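Local coordinates for protein fimbrial subunit type 1 (Actinomyces oris, PDB 3UXF) that builds the shaft of the bacterium's type 1 fimbriae as their major structural subunit, attached to the cell wall, at residues T82-D87 against K95-L100; T43-H48 against Y138-T143; S35-D40 against D87-D92; V77-T82 against G124-T129; S208-D213 against K221-V226. All blocks are in the same frame, centred on the assembly; numbering follows the deposited sequence.

Interaction 1: T82-D87 against K95-L100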
# COMPACT_ATOMS: atom_id res chain seq x y z
N THR A 82 -24.98 15.68 -16.80
CA THR A 82 -26.16 15.47 -17.64
C THR A 82 -27.36 16.17 -17.00
O THR A 82 -27.67 15.89 -15.84
CB THR A 82 -26.47 13.99 -17.79
OG1 THR A 82 -25.32 13.33 -18.35
CG2 THR A 82 -27.69 13.79 -18.69
N LYS A 83 -28.02 17.09 -17.72
CA LYS A 83 -29.18 17.76 -17.14
C LYS A 83 -30.36 16.81 -16.95
O LYS A 83 -30.62 15.97 -17.81
CB LYS A 83 -29.63 18.95 -18.01
CG LYS A 83 -30.63 19.88 -17.31
CD LYS A 83 -30.88 21.15 -18.16
CE LYS A 83 -32.35 21.58 -18.18
NZ LYS A 83 -32.99 21.87 -16.89
N LEU A 84 -31.02 16.91 -15.80
CA LEU A 84 -32.15 16.03 -15.51
C LEU A 84 -33.42 16.72 -15.93
O LEU A 84 -33.49 17.96 -16.00
CB LEU A 84 -32.20 15.67 -14.03
CG LEU A 84 -30.93 15.00 -13.49
CD1 LEU A 84 -31.16 14.53 -12.06
CD2 LEU A 84 -30.46 13.84 -14.39
N ASN A 85 -34.44 15.91 -16.22
CA ASN A 85 -35.71 16.46 -16.68
C ASN A 85 -36.58 16.84 -15.48
O ASN A 85 -37.63 16.22 -15.22
CB ASN A 85 -36.41 15.43 -17.55
CG ASN A 85 -35.77 15.31 -18.92
OD1 ASN A 85 -35.67 14.22 -19.49
ND2 ASN A 85 -35.32 16.44 -19.47
N VAL A 86 -36.11 17.83 -14.74
CA VAL A 86 -36.89 18.47 -13.69
C VAL A 86 -36.74 19.97 -13.87
O VAL A 86 -35.69 20.47 -14.26
CB VAL A 86 -36.42 18.09 -12.25
CG1 VAL A 86 -36.72 16.61 -11.95
CG2 VAL A 86 -34.95 18.41 -12.06
N ASP A 87 -37.83 20.69 -13.63
CA ASP A 87 -37.79 22.13 -13.80
C ASP A 87 -37.63 22.78 -12.44
O ASP A 87 -38.58 22.83 -11.65
CB ASP A 87 -39.12 22.59 -14.45
CG ASP A 87 -39.16 24.07 -14.76
OD1 ASP A 87 -38.31 24.83 -14.26
OD2 ASP A 87 -40.07 24.49 -15.55
N LYS A 95 -39.77 18.84 -5.89
CA LYS A 95 -40.48 17.72 -5.25
C LYS A 95 -40.10 16.39 -5.91
O LYS A 95 -39.87 15.42 -5.21
CB LYS A 95 -42.00 17.98 -5.28
CG LYS A 95 -42.89 16.87 -4.66
CD LYS A 95 -42.48 16.57 -3.24
CE LYS A 95 -43.57 15.80 -2.50
NZ LYS A 95 -43.91 14.54 -3.22
N THR A 96 -40.00 16.37 -7.24
CA THR A 96 -39.54 15.17 -7.94
C THR A 96 -38.18 14.73 -7.42
O THR A 96 -37.95 13.53 -7.16
CB THR A 96 -39.46 15.40 -9.44
OG1 THR A 96 -40.77 15.70 -9.92
CG2 THR A 96 -38.88 14.16 -10.18
N LEU A 97 -37.27 15.68 -7.27
CA LEU A 97 -35.95 15.33 -6.72
C LEU A 97 -36.03 14.79 -5.29
O LEU A 97 -35.33 13.83 -4.95
CB LEU A 97 -35.00 16.54 -6.75
CG LEU A 97 -34.50 17.02 -8.11
CD1 LEU A 97 -33.52 18.19 -7.89
CD2 LEU A 97 -33.80 15.93 -8.90
N ALA A 98 -36.82 15.45 -4.45
CA ALA A 98 -36.97 15.06 -3.06
C ALA A 98 -37.48 13.62 -2.99
O ALA A 98 -37.02 12.84 -2.16
CB ALA A 98 -37.92 16.00 -2.33
N ASP A 99 -38.40 13.29 -3.89
CA ASP A 99 -39.04 11.96 -3.89
C ASP A 99 -38.05 10.85 -4.19
O ASP A 99 -38.32 9.69 -3.89
CB ASP A 99 -40.15 11.88 -4.94
CG ASP A 99 -41.38 12.64 -4.55
OD1 ASP A 99 -41.44 13.14 -3.42
OD2 ASP A 99 -42.29 12.74 -5.41
N LEU A 100 -36.91 11.19 -4.79
CA LEU A 100 -35.87 10.19 -5.07
C LEU A 100 -35.19 9.75 -3.79
O LEU A 100 -34.56 8.71 -3.75
CB LEU A 100 -34.81 10.77 -5.99
CG LEU A 100 -35.21 11.25 -7.37
CD1 LEU A 100 -34.02 11.96 -8.00
CD2 LEU A 100 -35.67 10.09 -8.23
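Val86 lays its CG1 methyl against the CB-CG2 branch of Thr96, with Val86 CG1 at 3.7 Å from Thr96 CG2. Thr96 CB is nearly as near to the same methyl, so CG1 rests on the junction of CB and CG2 and not on one atom. The second branch of Val86 serves another neighbour: Val86 CG2 stands 4.2 Å from Leu97 CD2, the two side chains meeting at about a right angle. This split follows from chi1 of -68°, which sets CG1 beside the backbone N and CG2 between that N and the carbonyl carbon, directing the two methyls at successive residues of the helix. Leu97 CD2 also approaches Leu84, its distance to Leu84 CD1 being 4.3 Å, so one leucine methyl touches two residues of the 82-87 segment. All three approaches are between carbon atoms. The hydroxyl of Thr96 takes no part here; its OG1 is hydrogen-bonded to Asp92 O, four residues earlier. Elsewhere on the helix, Lys95 NZ reaches Asp99 OD1 at 2.8 Å on the syn side of the carboxylate, a salt bridge along one turn. The contact thus lays helix 91-99 beside the end of strand 78-84, just where the chain leaves the sheet through an inverse gamma turn at Asn85. Ala137 of strand 136-144 touches both Val86 and Leu97, Leu110 packs on Leu84 and Thr96, and helix 104-107 lies against Leu100.

Interaction 2: T43-H48 against Y138-T143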
# COMPACT_ATOMS: atom_id res chain seq x y z
N THR A 43 -24.95 30.62 -13.98
CA THR A 43 -24.58 29.56 -13.03
C THR A 43 -23.20 29.04 -13.34
O THR A 43 -22.73 29.15 -14.47
CB THR A 43 -25.54 28.36 -13.13
OG1 THR A 43 -25.66 27.94 -14.50
CG2 THR A 43 -26.94 28.68 -12.53
N THR A 44 -22.55 28.45 -12.34
CA THR A 44 -21.34 27.65 -12.60
C THR A 44 -21.36 26.44 -11.68
O THR A 44 -22.02 26.46 -10.63
CB THR A 44 -20.01 28.43 -12.37
OG1 THR A 44 -19.94 28.87 -11.02
CG2 THR A 44 -19.90 29.68 -13.30
N LEU A 45 -20.65 25.39 -12.09
CA LEU A 45 -20.51 24.19 -11.26
C LEU A 45 -19.03 23.85 -11.24
O LEU A 45 -18.47 23.63 -12.30
CB LEU A 45 -21.29 23.03 -11.87
CG LEU A 45 -21.01 21.69 -11.17
CD1 LEU A 45 -21.38 21.74 -9.69
CD2 LEU A 45 -21.75 20.55 -11.91
N THR A 46 -18.41 23.79 -10.07
CA THR A 46 -16.97 23.53 -9.97
C THR A 46 -16.80 22.25 -9.18
O THR A 46 -17.18 22.18 -8.02
CB THR A 46 -16.26 24.68 -9.26
OG1 THR A 46 -16.45 25.88 -10.03
CG2 THR A 46 -14.74 24.41 -9.19
N VAL A 47 -16.27 21.22 -9.84
CA VAL A 47 -16.06 19.92 -9.18
C VAL A 47 -14.58 19.83 -8.79
O VAL A 47 -13.72 20.06 -9.63
CB VAL A 47 -16.42 18.79 -10.18
CG1 VAL A 47 -16.30 17.37 -9.53
CG2 VAL A 47 -17.85 19.00 -10.71
N HIS A 48 -14.31 19.56 -7.50
CA HIS A 48 -12.94 19.51 -6.98
C HIS A 48 -12.52 18.03 -6.89
O HIS A 48 -13.09 17.29 -6.09
CB HIS A 48 -12.91 20.13 -5.60
CG HIS A 48 -13.17 21.61 -5.59
ND1 HIS A 48 -12.19 22.54 -5.32
CD2 HIS A 48 -14.30 22.32 -5.85
CE1 HIS A 48 -12.70 23.76 -5.40
NE2 HIS A 48 -13.97 23.65 -5.72
N TYR A 138 -28.44 18.35 -12.18
CA TYR A 138 -27.51 17.61 -13.02
C TYR A 138 -27.00 16.34 -12.36
O TYR A 138 -26.73 16.31 -11.17
CB TYR A 138 -26.30 18.48 -13.37
CG TYR A 138 -26.60 19.61 -14.31
CD1 TYR A 138 -26.35 19.50 -15.67
CD2 TYR A 138 -27.15 20.80 -13.85
CE1 TYR A 138 -26.62 20.53 -16.53
CE2 TYR A 138 -27.43 21.84 -14.70
CZ TYR A 138 -27.16 21.70 -16.05
OH TYR A 138 -27.44 22.73 -16.90
N LEU A 139 -26.85 15.30 -13.17
CA LEU A 139 -26.23 14.07 -12.73
C LEU A 139 -24.77 14.21 -13.13
O LEU A 139 -24.46 14.45 -14.29
CB LEU A 139 -26.86 12.87 -13.43
CG LEU A 139 -26.34 11.49 -13.01
CD1 LEU A 139 -26.56 11.28 -11.52
CD2 LEU A 139 -27.03 10.41 -13.82
N VAL A 140 -23.88 14.09 -12.16
CA VAL A 140 -22.45 14.28 -12.40
C VAL A 140 -21.73 12.95 -12.29
O VAL A 140 -21.85 12.26 -11.27
CB VAL A 140 -21.86 15.27 -11.39
CG1 VAL A 140 -20.38 15.57 -11.71
CG2 VAL A 140 -22.70 16.57 -11.37
N SER A 141 -20.99 12.60 -13.32
CA SER A 141 -20.30 11.32 -13.34
C SER A 141 -18.86 11.46 -13.82
O SER A 141 -18.56 12.19 -14.77
CB SER A 141 -21.08 10.35 -14.24
OG SER A 141 -20.44 9.07 -14.26
N GLU A 142 -17.95 10.75 -13.17
CA GLU A 142 -16.58 10.73 -13.65
C GLU A 142 -16.46 9.73 -14.80
O GLU A 142 -16.61 8.53 -14.60
CB GLU A 142 -15.63 10.34 -12.51
CG GLU A 142 -14.17 10.41 -12.88
CD GLU A 142 -13.27 10.22 -11.65
OE1 GLU A 142 -13.60 10.74 -10.57
OE2 GLU A 142 -12.22 9.57 -11.78
N THR A 143 -16.21 10.24 -16.00
CA THR A 143 -16.34 9.40 -17.20
C THR A 143 -15.02 9.00 -17.86
O THR A 143 -15.01 8.18 -18.79
CB THR A 143 -17.23 10.09 -18.25
OG1 THR A 143 -16.83 11.46 -18.38
CG2 THR A 143 -18.70 10.04 -17.81
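The backbones of Leu45 and Tyr138 stay 9.8 Å apart at their CA atoms and those of Val47 and Val140 9.1 Å, separations expected between facing sheets and too wide for strand pairing. The register advances in the same sense along both segments, so strands 44-48 and 136-144 run in broadly the same direction while belonging to the two different sheets of a beta sandwich. Three inward-facing side chains make the contact. Val140 is the central one, and its two methyls part: Val140 CG2 lies 4.1 Å from Leu45 CD2, whereas Val140 CG1 comes to 4.4 Å from Val47 CG2. Leu45 extends with CG anti to the backbone N (chi1 171°), which carries its CD2 across to the opposite sheet, where it passes alongside Val140, the two pointing in opposite directions. Val140 also touches Phe155 and Val157 of strand 155-159, and Val176 of strand 170-176 packs against both Leu45 and Val47, so all three, which are buried, have further apolar neighbours. Just before strand 44-48, Thr43 hydrogen-bonds through N to Asp130 OD1 and through OG1 to Thr133 OG1, residues that bind a calcium ion. With carbon atoms alone meeting across the gap, the contact is held by dispersion and by the exclusion of water; it has no directional bond to fix the exact slide of one sheet over the other.

Interaction 3: S35-D40 against D87-D92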
# COMPACT_ATOMS: atom_id res chain seq x y z
N SER A 35 -34.89 35.91 -3.28
CA SER A 35 -35.35 34.77 -2.49
C SER A 35 -35.91 33.65 -3.34
O SER A 35 -35.99 32.51 -2.88
CB SER A 35 -36.42 35.20 -1.50
OG SER A 35 -35.95 36.24 -0.63
N THR A 36 -36.34 33.99 -4.55
CA THR A 36 -36.89 33.01 -5.46
C THR A 36 -35.90 32.73 -6.57
O THR A 36 -34.92 33.47 -6.74
CB THR A 36 -38.26 33.50 -6.01
OG1 THR A 36 -38.08 34.76 -6.66
CG2 THR A 36 -39.23 33.66 -4.82
N ILE A 37 -36.12 31.65 -7.32
CA ILE A 37 -35.14 31.25 -8.34
C ILE A 37 -35.27 32.06 -9.61
O ILE A 37 -36.37 32.21 -10.17
CB ILE A 37 -35.25 29.75 -8.61
CG1 ILE A 37 -34.74 28.99 -7.37
CG2 ILE A 37 -34.46 29.39 -9.85
CD1 ILE A 37 -34.73 27.51 -7.49
N ASP A 38 -34.15 32.65 -10.02
CA ASP A 38 -34.11 33.41 -11.26
C ASP A 38 -33.86 32.47 -12.45
O ASP A 38 -32.76 31.95 -12.60
CB ASP A 38 -33.04 34.51 -11.16
CG ASP A 38 -32.80 35.23 -12.47
OD1 ASP A 38 -33.58 35.05 -13.41
OD2 ASP A 38 -31.81 36.00 -12.55
N PRO A 39 -34.87 32.21 -13.28
CA PRO A 39 -34.71 31.23 -14.36
C PRO A 39 -33.56 31.57 -15.29
O PRO A 39 -33.00 30.65 -15.90
CB PRO A 39 -36.04 31.32 -15.12
CG PRO A 39 -37.00 31.79 -14.08
CD PRO A 39 -36.22 32.81 -13.29
N ASP A 40 -33.22 32.84 -15.40
CA ASP A 40 -32.19 33.24 -16.35
C ASP A 40 -30.84 33.52 -15.68
O ASP A 40 -29.95 34.14 -16.29
CB ASP A 40 -32.63 34.46 -17.13
CG ASP A 40 -33.89 34.19 -17.94
OD1 ASP A 40 -33.95 33.14 -18.63
OD2 ASP A 40 -34.81 35.02 -17.87
N ASP A 87 -37.83 20.69 -13.63
CA ASP A 87 -37.79 22.13 -13.80
C ASP A 87 -37.63 22.78 -12.44
O ASP A 87 -38.58 22.83 -11.65
CB ASP A 87 -39.12 22.59 -14.45
CG ASP A 87 -39.16 24.07 -14.76
OD1 ASP A 87 -38.31 24.83 -14.26
OD2 ASP A 87 -40.07 24.49 -15.55
N LEU A 88 -36.42 23.30 -12.15
CA LEU A 88 -36.17 23.81 -10.80
C LEU A 88 -36.71 25.24 -10.64
O LEU A 88 -36.55 25.87 -9.58
CB LEU A 88 -34.68 23.73 -10.44
CG LEU A 88 -34.15 22.29 -10.28
CD1 LEU A 88 -32.78 22.37 -9.63
CD2 LEU A 88 -35.09 21.45 -9.43
N THR A 89 -37.37 25.76 -11.68
CA THR A 89 -38.09 27.00 -11.50
C THR A 89 -39.51 26.74 -10.99
O THR A 89 -40.30 27.68 -10.86
CB THR A 89 -38.15 27.88 -12.77
OG1 THR A 89 -39.02 27.30 -13.74
CG2 THR A 89 -36.77 28.07 -13.39
N THR A 90 -39.81 25.48 -10.67
CA THR A 90 -41.10 25.08 -10.12
C THR A 90 -40.90 24.23 -8.85
O THR A 90 -39.92 23.47 -8.72
CB THR A 90 -41.91 24.23 -11.13
OG1 THR A 90 -41.31 22.94 -11.25
CG2 THR A 90 -41.92 24.94 -12.51
N TYR A 91 -41.85 24.34 -7.94
CA TYR A 91 -41.86 23.49 -6.77
C TYR A 91 -41.90 22.01 -7.20
O TYR A 91 -41.20 21.17 -6.62
CB TYR A 91 -43.07 23.82 -5.88
CG TYR A 91 -43.29 22.83 -4.76
CD1 TYR A 91 -42.61 22.93 -3.55
CD2 TYR A 91 -44.16 21.75 -4.92
CE1 TYR A 91 -42.82 22.04 -2.54
CE2 TYR A 91 -44.35 20.83 -3.91
CZ TYR A 91 -43.68 20.98 -2.73
OH TYR A 91 -43.87 20.07 -1.73
N ASP A 92 -42.71 21.69 -8.23
CA ASP A 92 -42.84 20.29 -8.65
C ASP A 92 -41.50 19.66 -9.03
O ASP A 92 -41.27 18.48 -8.75
CB ASP A 92 -43.80 20.12 -9.83
CG ASP A 92 -45.26 20.33 -9.45
OD1 ASP A 92 -45.59 20.34 -8.24
OD2 ASP A 92 -46.07 20.48 -10.38
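With CG1 of Ile37 beside its backbone N (chi1 -69°) and the chain extended beyond it (chi2 -178°), the CD1 methyl is carried to the loop opposite, and Ile37 CD1 ends 3.2 Å from Leu88 O, a close carbon-to-oxygen contact. That carbonyl has a polar partner as well, the indole NE1 of Trp94, whose side chain also touches Ile37. Thr89 is turned with chi1 72°, which divides its branches between two jobs. Its methyl faces Pro39, Thr89 CG2 lying 3.8 Å from Pro39 CB and equally near the next ring carbon, and the two side chains meet at about a right angle. Its hydroxyl turns back to its own loop, with Thr89 OG1 at 2.6 Å from Asp87 OD1. The same carboxylate oxygen takes Thr89 N at 2.9 Å, both donors arriving from one face of the carboxylate plane but on its syn and anti sides respectively. The bond from Thr89 N marks an Asx turn at Asp87, and Thr90 N to Asp87 O closes a type I beta turn around it; the Thr89 hydroxyl bond and one from Thr90 OG1 to Asp87 O are additional. The turn leads to Thr90, the N-cap of helix 91-99; Thr90 OG1 caps Gly93 N.

Interaction 4: V77-T82 against G124-T129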
# COMPACT_ATOMS: atom_id res chain seq x y z
N VAL A 77 -8.72 14.07 -15.21
CA VAL A 77 -9.92 13.31 -14.93
C VAL A 77 -11.08 14.00 -15.64
O VAL A 77 -11.23 15.19 -15.51
CB VAL A 77 -10.20 13.31 -13.43
CG1 VAL A 77 -11.50 12.62 -13.15
CG2 VAL A 77 -9.05 12.58 -12.69
N GLU A 78 -11.86 13.24 -16.39
CA GLU A 78 -13.00 13.84 -17.10
C GLU A 78 -14.28 13.68 -16.29
O GLU A 78 -14.59 12.58 -15.84
CB GLU A 78 -13.18 13.16 -18.44
CG GLU A 78 -14.30 13.76 -19.25
CD GLU A 78 -14.59 12.92 -20.48
OE1 GLU A 78 -15.36 11.93 -20.38
OE2 GLU A 78 -14.03 13.24 -21.55
N PHE A 79 -15.04 14.77 -16.13
CA PHE A 79 -16.39 14.72 -15.57
C PHE A 79 -17.39 15.06 -16.64
O PHE A 79 -17.14 15.93 -17.46
CB PHE A 79 -16.54 15.69 -14.40
CG PHE A 79 -15.91 15.18 -13.14
CD1 PHE A 79 -16.63 14.38 -12.30
CD2 PHE A 79 -14.59 15.47 -12.84
CE1 PHE A 79 -16.05 13.86 -11.12
CE2 PHE A 79 -14.00 14.93 -11.69
CZ PHE A 79 -14.76 14.17 -10.81
N THR A 80 -18.49 14.33 -16.63
CA THR A 80 -19.62 14.63 -17.50
C THR A 80 -20.79 15.07 -16.62
O THR A 80 -21.07 14.45 -15.60
CB THR A 80 -20.01 13.41 -18.29
OG1 THR A 80 -18.95 13.09 -19.19
CG2 THR A 80 -21.29 13.69 -19.10
N ILE A 81 -21.48 16.13 -17.01
CA ILE A 81 -22.73 16.47 -16.35
C ILE A 81 -23.89 16.23 -17.31
O ILE A 81 -23.78 16.56 -18.50
CB ILE A 81 -22.71 17.91 -15.78
CG1 ILE A 81 -22.58 18.96 -16.89
CG2 ILE A 81 -21.55 18.05 -14.81
CD1 ILE A 81 -22.72 20.41 -16.37
N THR A 82 -24.98 15.68 -16.80
CA THR A 82 -26.16 15.47 -17.64
C THR A 82 -27.36 16.17 -17.00
O THR A 82 -27.67 15.89 -15.84
CB THR A 82 -26.47 13.99 -17.79
OG1 THR A 82 -25.32 13.33 -18.35
CG2 THR A 82 -27.69 13.79 -18.69
N GLY A 124 -6.93 20.18 -10.34
CA GLY A 124 -7.93 19.17 -10.06
C GLY A 124 -9.36 19.69 -10.26
O GLY A 124 -10.29 18.97 -9.94
N LEU A 125 -9.51 20.91 -10.78
CA LEU A 125 -10.87 21.44 -10.97
C LEU A 125 -11.51 21.09 -12.29
O LEU A 125 -10.90 21.24 -13.34
CB LEU A 125 -10.81 22.98 -10.88
CG LEU A 125 -10.30 23.58 -9.57
CD1 LEU A 125 -10.48 25.09 -9.57
CD2 LEU A 125 -10.99 23.00 -8.34
N ALA A 126 -12.77 20.67 -12.27
CA ALA A 126 -13.56 20.63 -13.48
C ALA A 126 -14.56 21.79 -13.36
O ALA A 126 -15.52 21.72 -12.58
CB ALA A 126 -14.28 19.32 -13.60
N SER A 127 -14.28 22.88 -14.07
CA SER A 127 -15.03 24.11 -13.87
C SER A 127 -16.04 24.31 -14.95
O SER A 127 -15.71 24.87 -15.99
CB SER A 127 -14.10 25.32 -13.83
OG SER A 127 -13.26 25.22 -12.69
N PHE A 128 -17.27 23.87 -14.73
CA PHE A 128 -18.30 24.05 -15.74
C PHE A 128 -18.81 25.49 -15.70
O PHE A 128 -19.10 26.02 -14.63
CB PHE A 128 -19.46 23.08 -15.51
CG PHE A 128 -19.07 21.64 -15.70
CD1 PHE A 128 -19.19 21.06 -16.93
CD2 PHE A 128 -18.51 20.92 -14.65
CE1 PHE A 128 -18.81 19.73 -17.14
CE2 PHE A 128 -18.12 19.60 -14.84
CZ PHE A 128 -18.25 19.00 -16.08
N THR A 129 -18.89 26.12 -16.87
CA THR A 129 -19.12 27.56 -16.92
C THR A 129 -20.59 27.87 -17.07
O THR A 129 -21.41 26.96 -17.21
CB THR A 129 -18.45 28.19 -18.16
OG1 THR A 129 -19.02 27.59 -19.34
CG2 THR A 129 -16.91 27.94 -18.13
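Phe128 has the CG2 methyl of Ile81 over one face and the carbonyl oxygen of Phe79 at its edge, in the ring plane. Ile81 CG2 sits 3.8 Å from the ring centroid and 19° off the normal, a CH-pi contact displaced toward the rim, and the same isoleucine lays its far end along the ring, with Ile81 CD1 at 3.6 Å from Phe128 CD1. This is the interior of a beta sandwich: strand 78-82 belongs to one sheet and strand 125-128 to the other, their axes 8.3 Å apart at closest approach and their directions 30° apart. Ile81 manages both touches because its CG1 lies between the backbone N and the carbonyl carbon (chi1 63°), while CG2 sits beside the N. Earlier in both strands, Phe79 turns its own ring toward Ala126, where Phe79 CD2 is 3.9 Å from Ala126 CB in an oblique approach. The Phe79 side chain also touches Val47 and Glu142. Leu45 and Tyr138 border Ile81, and Thr133 packs on both Ile81 and Phe128. At the outer end of the Phe128 ring, CZ lies 3.5 Å from Phe79 O and 4.1 Å from Phe79 CB.

Interaction 5: S208-D213 against K221-V226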
# COMPACT_ATOMS: atom_id res chain seq x y z
N SER A 208 -9.98 -2.14 -1.30
CA SER A 208 -11.43 -1.88 -1.32
C SER A 208 -12.14 -2.68 -2.40
O SER A 208 -11.53 -3.07 -3.43
CB SER A 208 -11.69 -0.38 -1.54
OG SER A 208 -11.27 0.34 -0.42
N ILE A 209 -13.44 -2.90 -2.20
CA ILE A 209 -14.28 -3.62 -3.14
C ILE A 209 -15.38 -2.65 -3.59
O ILE A 209 -15.99 -2.01 -2.75
CB ILE A 209 -14.94 -4.82 -2.44
CG1 ILE A 209 -13.86 -5.82 -1.98
CG2 ILE A 209 -15.89 -5.51 -3.36
CD1 ILE A 209 -14.38 -6.87 -1.00
N PRO A 210 -15.60 -2.51 -4.91
CA PRO A 210 -16.68 -1.61 -5.34
C PRO A 210 -18.04 -2.03 -4.80
O PRO A 210 -18.31 -3.21 -4.72
CB PRO A 210 -16.68 -1.76 -6.87
CG PRO A 210 -15.32 -2.24 -7.20
CD PRO A 210 -14.84 -3.07 -6.04
N LYS A 211 -18.90 -1.06 -4.48
CA LYS A 211 -20.28 -1.37 -4.13
C LYS A 211 -21.15 -1.40 -5.39
O LYS A 211 -21.22 -0.41 -6.11
CB LYS A 211 -20.82 -0.34 -3.15
CG LYS A 211 -22.22 -0.69 -2.60
CD LYS A 211 -22.67 0.37 -1.59
CE LYS A 211 -24.01 0.02 -0.91
NZ LYS A 211 -24.35 0.99 0.18
N VAL A 212 -21.74 -2.55 -5.70
CA VAL A 212 -22.63 -2.68 -6.85
C VAL A 212 -23.99 -3.10 -6.31
O VAL A 212 -24.08 -3.50 -5.15
CB VAL A 212 -22.14 -3.71 -7.88
CG1 VAL A 212 -20.75 -3.33 -8.42
CG2 VAL A 212 -22.13 -5.12 -7.29
N ASP A 213 -25.05 -3.01 -7.13
CA ASP A 213 -26.42 -3.29 -6.69
C ASP A 213 -26.68 -4.78 -6.72
O ASP A 213 -27.31 -5.33 -7.64
CB ASP A 213 -27.44 -2.54 -7.56
CG ASP A 213 -28.88 -2.96 -7.28
OD1 ASP A 213 -29.18 -3.39 -6.14
OD2 ASP A 213 -29.71 -2.87 -8.22
N LYS A 221 -17.51 -7.44 -12.46
CA LYS A 221 -17.17 -8.26 -13.62
C LYS A 221 -15.70 -8.65 -13.72
O LYS A 221 -15.35 -9.62 -14.38
CB LYS A 221 -17.60 -7.56 -14.91
CG LYS A 221 -19.05 -7.11 -14.91
CD LYS A 221 -19.99 -8.29 -15.01
CE LYS A 221 -21.33 -7.87 -15.57
NZ LYS A 221 -21.33 -6.44 -16.00
N ARG A 222 -14.85 -7.89 -13.06
CA ARG A 222 -13.43 -8.18 -13.02
C ARG A 222 -12.84 -7.63 -11.73
O ARG A 222 -13.10 -6.49 -11.36
CB ARG A 222 -12.69 -7.60 -14.22
CG ARG A 222 -11.19 -7.84 -14.19
CD ARG A 222 -10.48 -7.26 -15.41
NE ARG A 222 -9.10 -7.72 -15.50
CZ ARG A 222 -8.18 -7.16 -16.28
NH1 ARG A 222 -8.49 -6.12 -17.04
NH2 ARG A 222 -6.94 -7.64 -16.30
N TYR A 223 -12.05 -8.45 -11.05
CA TYR A 223 -11.39 -8.03 -9.83
C TYR A 223 -10.07 -8.77 -9.70
O TYR A 223 -10.03 -9.95 -9.40
CB TYR A 223 -12.28 -8.30 -8.61
CG TYR A 223 -11.86 -7.53 -7.37
CD1 TYR A 223 -12.43 -6.31 -7.06
CD2 TYR A 223 -10.88 -8.03 -6.52
CE1 TYR A 223 -12.05 -5.61 -5.93
CE2 TYR A 223 -10.50 -7.35 -5.40
CZ TYR A 223 -11.08 -6.14 -5.10
OH TYR A 223 -10.69 -5.45 -3.98
N GLU A 224 -8.98 -8.04 -9.95
CA GLU A 224 -7.65 -8.62 -9.88
C GLU A 224 -6.74 -7.78 -9.00
O GLU A 224 -6.74 -6.56 -9.08
CB GLU A 224 -7.06 -8.77 -11.28
CG GLU A 224 -7.81 -9.77 -12.16
CD GLU A 224 -7.37 -9.74 -13.61
OE1 GLU A 224 -6.34 -9.11 -13.92
OE2 GLU A 224 -8.07 -10.36 -14.44
N VAL A 225 -5.97 -8.47 -8.16
CA VAL A 225 -4.98 -7.83 -7.32
C VAL A 225 -3.63 -8.28 -7.88
O VAL A 225 -3.34 -9.47 -7.92
CB VAL A 225 -5.11 -8.26 -5.85
CG1 VAL A 225 -4.00 -7.66 -5.02
CG2 VAL A 225 -6.47 -7.85 -5.31
N VAL A 226 -2.84 -7.32 -8.32
CA VAL A 226 -1.58 -7.63 -9.00
C VAL A 226 -0.43 -7.24 -8.12
O VAL A 226 -0.41 -6.14 -7.57
CB VAL A 226 -1.48 -6.87 -10.35
CG1 VAL A 226 -0.15 -7.24 -11.06
CG2 VAL A 226 -2.69 -7.26 -11.24
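Tyr223 concentrates the whole contact in the outer half of its side chain, where three consecutive residues of the other segment close round it. The tightest point is polar: Tyr223 OH donates to Ser208 O at 2.6 Å, with a C=O...donor angle of 128° and the hydroxyl lifted 50° out of the carbonyl plane, so that the short bond does not lie on a lone-pair direction. Ser208 O lies at the edge of the tyrosine ring, in its plane. Beside it, Pro210 CD meets the ring rim 3.8 Å from Tyr223 CE1, also near the ring plane. Ile209 comes in at about a right angle, its CG1 lying 3.8 Å from Tyr223 OH. The phenol reaches this far because CG is anti to the backbone N (chi1 -163°). Thr207 OG1 is a further hydrogen-bond partner of the hydroxyl, and the Tyr223 side chain also touches Leu275 of strand 269-275 and Leu320 of strand 312-321. Away from this centre the segments diverge: Lys211, Asp213 and Lys221 are exposed, and none of them reaches across. A separate pair does not cross the contact: Arg222 grips Glu224 of its own segment side-on, Arg222 NE at 3.0 Å from Glu224 OE2. The contact joins the chain around Ser208 to that around Tyr223, beside strands 201-208 and 224-229, which lie in different sheets. Its chemistry implies a buried phenol hydroxyl that pairs with Ser208 O and Thr207 OG1, its rim lined by apolar carbons.

Interactions 2 and 4 are two readings of one sandwich core, their centres about 5 Å apart, with Leu45 O hydrogen-bonded to Phe128 N (2.7 Å) in one sheet and strands 78-84 and 136-144 adjacent in the other. Interaction 1, about 16 Å from interaction 2 between centres, continues strand 78-84 beyond the core; Thr82 N to Leu139 O at 2.8 Å, a probable hydrogen bond, joins them. It shares Asp87 with interaction 3, and Leu97 CD1 meets Leu88 CD2 at 3.9 Å. Side chains of Leu45, Phe128 and Pro39 lie about 10 to 11 Å from bound calcium. Interaction 5 stands apart, its centre about 25 Å from those of interactions 2 and 4.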